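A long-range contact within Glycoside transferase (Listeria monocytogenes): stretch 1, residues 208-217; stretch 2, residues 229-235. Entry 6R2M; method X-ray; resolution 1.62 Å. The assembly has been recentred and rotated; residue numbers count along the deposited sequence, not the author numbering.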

ATOM      1  N   ASN A 208      -8.940   4.573  11.506  1.00  6.74           N
ATOM      2  CA  ASN A 208      -8.770   3.291  10.832  1.00  5.94           C
ATOM      3  C   ASN A 208      -7.306   2.874  10.971  1.00  6.44           C
ATOM      4  O   ASN A 208      -6.412   3.599  10.526  1.00  7.79           O
ATOM      5  CB  ASN A 208      -9.171   3.433   9.364  1.00  9.14           C
ATOM      6  CG  ASN A 208      -9.171   2.122   8.624  1.00 10.27           C
ATOM      7  OD1 ASN A 208      -8.251   1.321   8.757  1.00 11.09           O
ATOM      8  ND2 ASN A 208     -10.206   1.894   7.829  1.00 12.07           N
ATOM      9  N   MET A 209      -7.059   1.720  11.599  1.00  5.08           N
ATOM     10  CA  MET A 209      -5.680   1.358  11.916  1.00  4.46           C
ATOM     11  C   MET A 209      -4.867   0.949  10.688  1.00  6.86           C
ATOM     12  O   MET A 209      -3.635   0.935  10.771  1.00  6.65           O
ATOM     13  CB  MET A 209      -5.657   0.252  12.974  1.00  5.17           C
ATOM     14  CG  MET A 209      -6.107   0.744  14.356  1.00  7.02           C
ATOM     15  SD  MET A 209      -5.022   2.023  15.049  1.00  8.81           S
ATOM     16  CE  MET A 209      -3.654   1.006  15.573  1.00 11.08           C
ATOM     17  N   ILE A 210      -5.506   0.602   9.564  1.00  5.59           N
ATOM     18  CA  ILE A 210      -4.743   0.461   8.323  1.00  6.27           C
ATOM     19  C   ILE A 210      -4.057   1.777   7.992  1.00  7.04           C
ATOM     20  O   ILE A 210      -2.849   1.827   7.729  1.00  8.70           O
ATOM     21  CB  ILE A 210      -5.647   0.022   7.156  1.00  6.73           C
ATOM     22  CG1 ILE A 210      -6.207  -1.369   7.414  1.00  7.43           C
ATOM     23  CG2 ILE A 210      -4.858   0.079   5.838  1.00  9.63           C
ATOM     24  CD1 ILE A 210      -7.150  -1.835   6.295  1.00  9.26           C
ATOM     25  N   ASP A 211      -4.824   2.864   7.989  1.00  7.68           N
ATOM     26  CA  ASP A 211      -4.243   4.163   7.665  1.00  7.65           C
ATOM     27  C   ASP A 211      -3.230   4.590   8.722  1.00  7.99           C
ATOM     28  O   ASP A 211      -2.145   5.087   8.383  1.00  6.72           O
ATOM     29  CB  ASP A 211      -5.350   5.195   7.505  1.00  8.10           C
ATOM     30  CG  ASP A 211      -6.405   4.752   6.497  1.00 15.77           C
ATOM     31  OD1 ASP A 211      -6.034   4.018   5.560  1.00 21.24           O
ATOM     32  OD2 ASP A 211      -7.576   5.134   6.648  1.00 21.69           O
ATOM     33  N   GLN A 212      -3.539   4.348  10.000  1.00  5.82           N
ATOM     34  CA  GLN A 212      -2.594   4.690  11.056  1.00  5.61           C
ATOM     35  C   GLN A 212      -1.280   3.929  10.898  1.00  6.86           C
ATOM     36  O   GLN A 212      -0.207   4.506  11.095  1.00  6.28           O
ATOM     37  CB  GLN A 212      -3.208   4.423  12.426  1.00  7.66           C
ATOM     38  CG  GLN A 212      -4.397   5.333  12.778  1.00  6.62           C
ATOM     39  CD  GLN A 212      -3.957   6.749  13.134  1.00  7.00           C
ATOM     40  OE1 GLN A 212      -2.953   6.923  13.813  1.00  7.42           O
ATOM     41  NE2 GLN A 212      -4.707   7.755  12.680  1.00  7.82           N
ATOM     42  N   MET A 213      -1.336   2.632  10.548  1.00  6.13           N
ATOM     43  CA  MET A 213      -0.091   1.878  10.404  1.00  6.08           C
ATOM     44  C   MET A 213       0.718   2.396   9.225  1.00  5.91           C
ATOM     45  O   MET A 213       1.950   2.472   9.294  1.00  7.32           O
ATOM     46  CB  MET A 213      -0.371   0.379  10.215  1.00  7.14           C
ATOM     47  CG  MET A 213      -0.808  -0.367  11.471  1.00  9.14           C
ATOM     48  SD  MET A 213       0.236  -0.095  12.912  1.00  8.16           S
ATOM     49  CE  MET A 213       1.866  -0.454  12.236  1.00  8.17           C
ATOM     50  N   LEU A 214       0.047   2.764   8.133  1.00  6.41           N
ATOM     51  CA  LEU A 214       0.790   3.283   6.989  1.00  5.70           C
ATOM     52  C   LEU A 214       1.481   4.602   7.339  1.00  6.33           C
ATOM     53  O   LEU A 214       2.618   4.840   6.922  1.00  7.74           O
ATOM     54  CB  LEU A 214      -0.140   3.450   5.789  1.00  5.67           C
ATOM     55  CG  LEU A 214      -0.576   2.107   5.180  1.00  5.43           C
ATOM     56  CD1 LEU A 214      -1.703   2.327   4.193  1.00 10.63           C
ATOM     57  CD2 LEU A 214       0.622   1.426   4.504  1.00 11.49           C
ATOM     58  N   ILE A 215       0.820   5.465   8.116  1.00  5.44           N
ATOM     59  CA  ILE A 215       1.453   6.714   8.543  1.00  5.97           C
ATOM     60  C   ILE A 215       2.642   6.420   9.438  1.00  6.00           C
ATOM     61  O   ILE A 215       3.710   7.031   9.309  1.00  7.62           O
ATOM     62  CB  ILE A 215       0.437   7.626   9.260  1.00  7.67           C
ATOM     63  CG1 ILE A 215      -0.711   7.969   8.320  1.00  7.03           C
ATOM     64  CG2 ILE A 215       1.135   8.910   9.799  1.00  7.34           C
ATOM     65  CD1 ILE A 215      -1.907   8.551   9.028  1.00  7.56           C
ATOM     66  N   ALA A 216       2.480   5.478  10.364  1.00  5.13           N
ATOM     67  CA  ALA A 216       3.564   5.159  11.280  1.00  6.44           C
ATOM     68  C   ALA A 216       4.782   4.653  10.532  1.00  7.99           C
ATOM     69  O   ALA A 216       5.922   4.968  10.901  1.00  6.49           O
ATOM     70  CB  ALA A 216       3.112   4.109  12.294  1.00  5.31           C
ATOM     71  N   MET A 217       4.564   3.833   9.499  1.00  5.71           N
ATOM     72  CA  MET A 217       5.695   3.337   8.727  1.00  5.22           C
ATOM     73  C   MET A 217       6.359   4.452   7.922  1.00  8.31           C
ATOM     74  O   MET A 217       7.589   4.510   7.838  1.00  8.69           O
ATOM     75  CB  MET A 217       5.244   2.188   7.829  1.00  7.59           C
ATOM     76  CG  MET A 217       5.216   0.900   8.636  1.00 13.58           C
ATOM     77  SD  MET A 217       4.924  -0.577   7.678  1.00 25.63           S
ATOM     78  CE  MET A 217       3.297  -0.198   7.206  1.00  9.09           C
ATOM     79  N   ASN A 229       4.277   8.053  20.824  1.00  6.31           N
ATOM     80  CA  ASN A 229       2.925   7.949  21.345  1.00  7.23           C
ATOM     81  C   ASN A 229       2.159   6.854  20.633  1.00  7.90           C
ATOM     82  O   ASN A 229       1.468   6.052  21.271  1.00  8.24           O
ATOM     83  CB  ASN A 229       2.213   9.287  21.187  1.00  6.80           C
ATOM     84  CG  ASN A 229       2.964  10.390  21.859  1.00  9.35           C
ATOM     85  OD1 ASN A 229       2.992  10.444  23.085  1.00 13.15           O
ATOM     86  ND2 ASN A 229       3.616  11.250  21.074  1.00 10.75           N
ATOM     87  N   PHE A 230       2.266   6.805  19.310  1.00  6.76           N
ATOM     88  CA  PHE A 230       1.634   5.707  18.600  1.00  7.38           C
ATOM     89  C   PHE A 230       2.305   4.383  18.929  1.00  5.69           C
ATOM     90  O   PHE A 230       1.630   3.356  19.076  1.00  6.48           O
ATOM     91  CB  PHE A 230       1.657   5.968  17.094  1.00  5.34           C
ATOM     92  CG  PHE A 230       0.847   4.990  16.323  1.00  7.45           C
ATOM     93  CD1 PHE A 230      -0.535   4.994  16.414  1.00  9.13           C
ATOM     94  CD2 PHE A 230       1.468   4.075  15.489  1.00  9.46           C
ATOM     95  CE1 PHE A 230      -1.301   4.076  15.683  1.00 10.12           C
ATOM     96  CE2 PHE A 230       0.718   3.165  14.760  1.00  6.95           C
ATOM     97  CZ  PHE A 230      -0.668   3.164  14.859  1.00  8.17           C
ATOM     98  N   ASP A 231       3.639   4.379  19.025  1.00  7.66           N
ATOM     99  CA  ASP A 231       4.330   3.131  19.315  1.00  7.70           C
ATOM    100  C   ASP A 231       3.905   2.593  20.670  1.00  7.21           C
ATOM    101  O   ASP A 231       3.634   1.396  20.806  1.00  6.59           O
ATOM    102  CB  ASP A 231       5.842   3.334  19.262  1.00  7.41           C
ATOM    103  CG  ASP A 231       6.610   2.024  19.305  1.00 14.43           C
ATOM    104  OD1 ASP A 231       6.451   1.208  18.381  1.00 11.32           O
ATOM    105  OD2 ASP A 231       7.371   1.806  20.271  1.00 16.81           O
ATOM    106  N   ASN A 232       3.769   3.478  21.666  1.00  7.24           N
ATOM    107  CA  ASN A 232       3.340   3.036  22.986  1.00  8.69           C
ATOM    108  C   ASN A 232       1.917   2.492  22.954  1.00  6.65           C
ATOM    109  O   ASN A 232       1.617   1.486  23.610  1.00  9.25           O
ATOM    110  CB  ASN A 232       3.435   4.177  23.991  1.00  8.29           C
ATOM    111  CG  ASN A 232       2.785   3.828  25.311  1.00  9.65           C
ATOM    112  OD1 ASN A 232       1.689   4.300  25.620  1.00 13.46           O
ATOM    113  ND2 ASN A 232       3.448   2.976  26.090  1.00  8.71           N
ATOM    114  N   PHE A 233       1.024   3.130  22.199  1.00  7.96           N
ATOM    115  CA  PHE A 233      -0.325   2.597  22.075  1.00  7.31           C
ATOM    116  C   PHE A 233      -0.285   1.164  21.549  1.00  6.79           C
ATOM    117  O   PHE A 233      -0.959   0.278  22.076  1.00  9.04           O
ATOM    118  CB  PHE A 233      -1.164   3.481  21.152  1.00  9.07           C
ATOM    119  CG  PHE A 233      -2.552   2.964  20.945  1.00 10.33           C
ATOM    120  CD1 PHE A 233      -3.507   3.129  21.919  1.00 13.95           C
ATOM    121  CD2 PHE A 233      -2.892   2.302  19.774  1.00 14.05           C
ATOM    122  CE1 PHE A 233      -4.797   2.640  21.739  1.00 15.46           C
ATOM    123  CE2 PHE A 233      -4.185   1.815  19.583  1.00 16.34           C
ATOM    124  CZ  PHE A 233      -5.129   1.988  20.569  1.00 13.98           C
ATOM    125  N   LEU A 234       0.496   0.923  20.500  1.00  7.58           N
ATOM    126  CA  LEU A 234       0.581  -0.425  19.946  1.00  7.99           C
ATOM    127  C   LEU A 234       1.089  -1.410  20.983  1.00  9.85           C
ATOM    128  O   LEU A 234       0.535  -2.505  21.140  1.00 10.56           O
ATOM    129  CB  LEU A 234       1.485  -0.434  18.707  1.00  6.94           C
ATOM    130  CG  LEU A 234       1.028   0.351  17.476  1.00  6.52           C
ATOM    131  CD1 LEU A 234       2.069   0.235  16.375  1.00  7.12           C
ATOM    132  CD2 LEU A 234      -0.333  -0.114  16.972  1.00  7.76           C
ATOM    133  N   GLN A 235       2.148  -1.032  21.706  1.00  8.61           N
ATOM    134  CA  GLN A 235       2.730  -1.935  22.693  1.00 12.61           C
ATOM    135  C   GLN A 235       1.741  -2.254  23.803  1.00 10.04           C
ATOM    136  O   GLN A 235       1.629  -3.413  24.231  1.00 11.61           O
ATOM    137  CB  GLN A 235       4.017  -1.332  23.260  1.00 12.83           C
ATOM    138  CG  GLN A 235       5.191  -1.401  22.284  1.00 18.63           C
ATOM    139  CD  GLN A 235       6.395  -0.616  22.762  1.00 28.11           C
ATOM    140  OE1 GLN A 235       6.355   0.017  23.818  1.00 28.31           O
ATOM    141  NE2 GLN A 235       7.475  -0.648  21.984  1.00 20.83           N
TER

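F230 is the centre of this contact between two helices, which run at 129° to each other with axes 11.3 Å apart at closest approach. Its side chain, with chi1 in the t well, sits as a knob in a hole formed by M209, Q212, M213 and A216, and it gives up more surface to the other stretch than any other residue here. F230 CD2 and CE2 each lie 3.6 Å from A216 CB, and F230 CZ lies 3.7 Å from Q212 CB. Alanine suits its place because the backbones come nearest here, with the CA atoms of A216 and F230 7.6 Å apart; a lone methyl pointing toward the ring fills the gap. M213 SD meets the ring at its edge, 3.8 Å from F230 CE2 and 5.0 Å from the ring centroid, a sulfur-aromatic contact; the same sulfur lies 3.9 Å from L234 CD1.

One helical turn before M213, M209 extends the apolar patch. Its CA-to-CB bond points sideways, but three successive m torsions bring the end of the chain nearer the other helix, where M209 CE lies 3.8 Å from F230 CZ, 3.8 Å from L234 CD2 and 4.1 Å from F233 CE2, the last at the ring edge. A flexible, unbranched methionine can thus reach three side chains with one methyl. L234 points toward the partner helix; both its methyls lie near M213 SD, and CD2 also meets M209 CE.

No hydrogen bond crosses between the stretches; 264 Å² of surface is buried, counting both sides, through apolar packing. Buried Q212 packs CB against F230, and its OE1 also lies 3.8 Å from F230 CE1; OE1 and NE2 are hydrogen-bonded elsewhere in the structure. Beyond the contact, N208 caps the first helix: its OD1 accepts a hydrogen bond from I210 N at 3.0 Å.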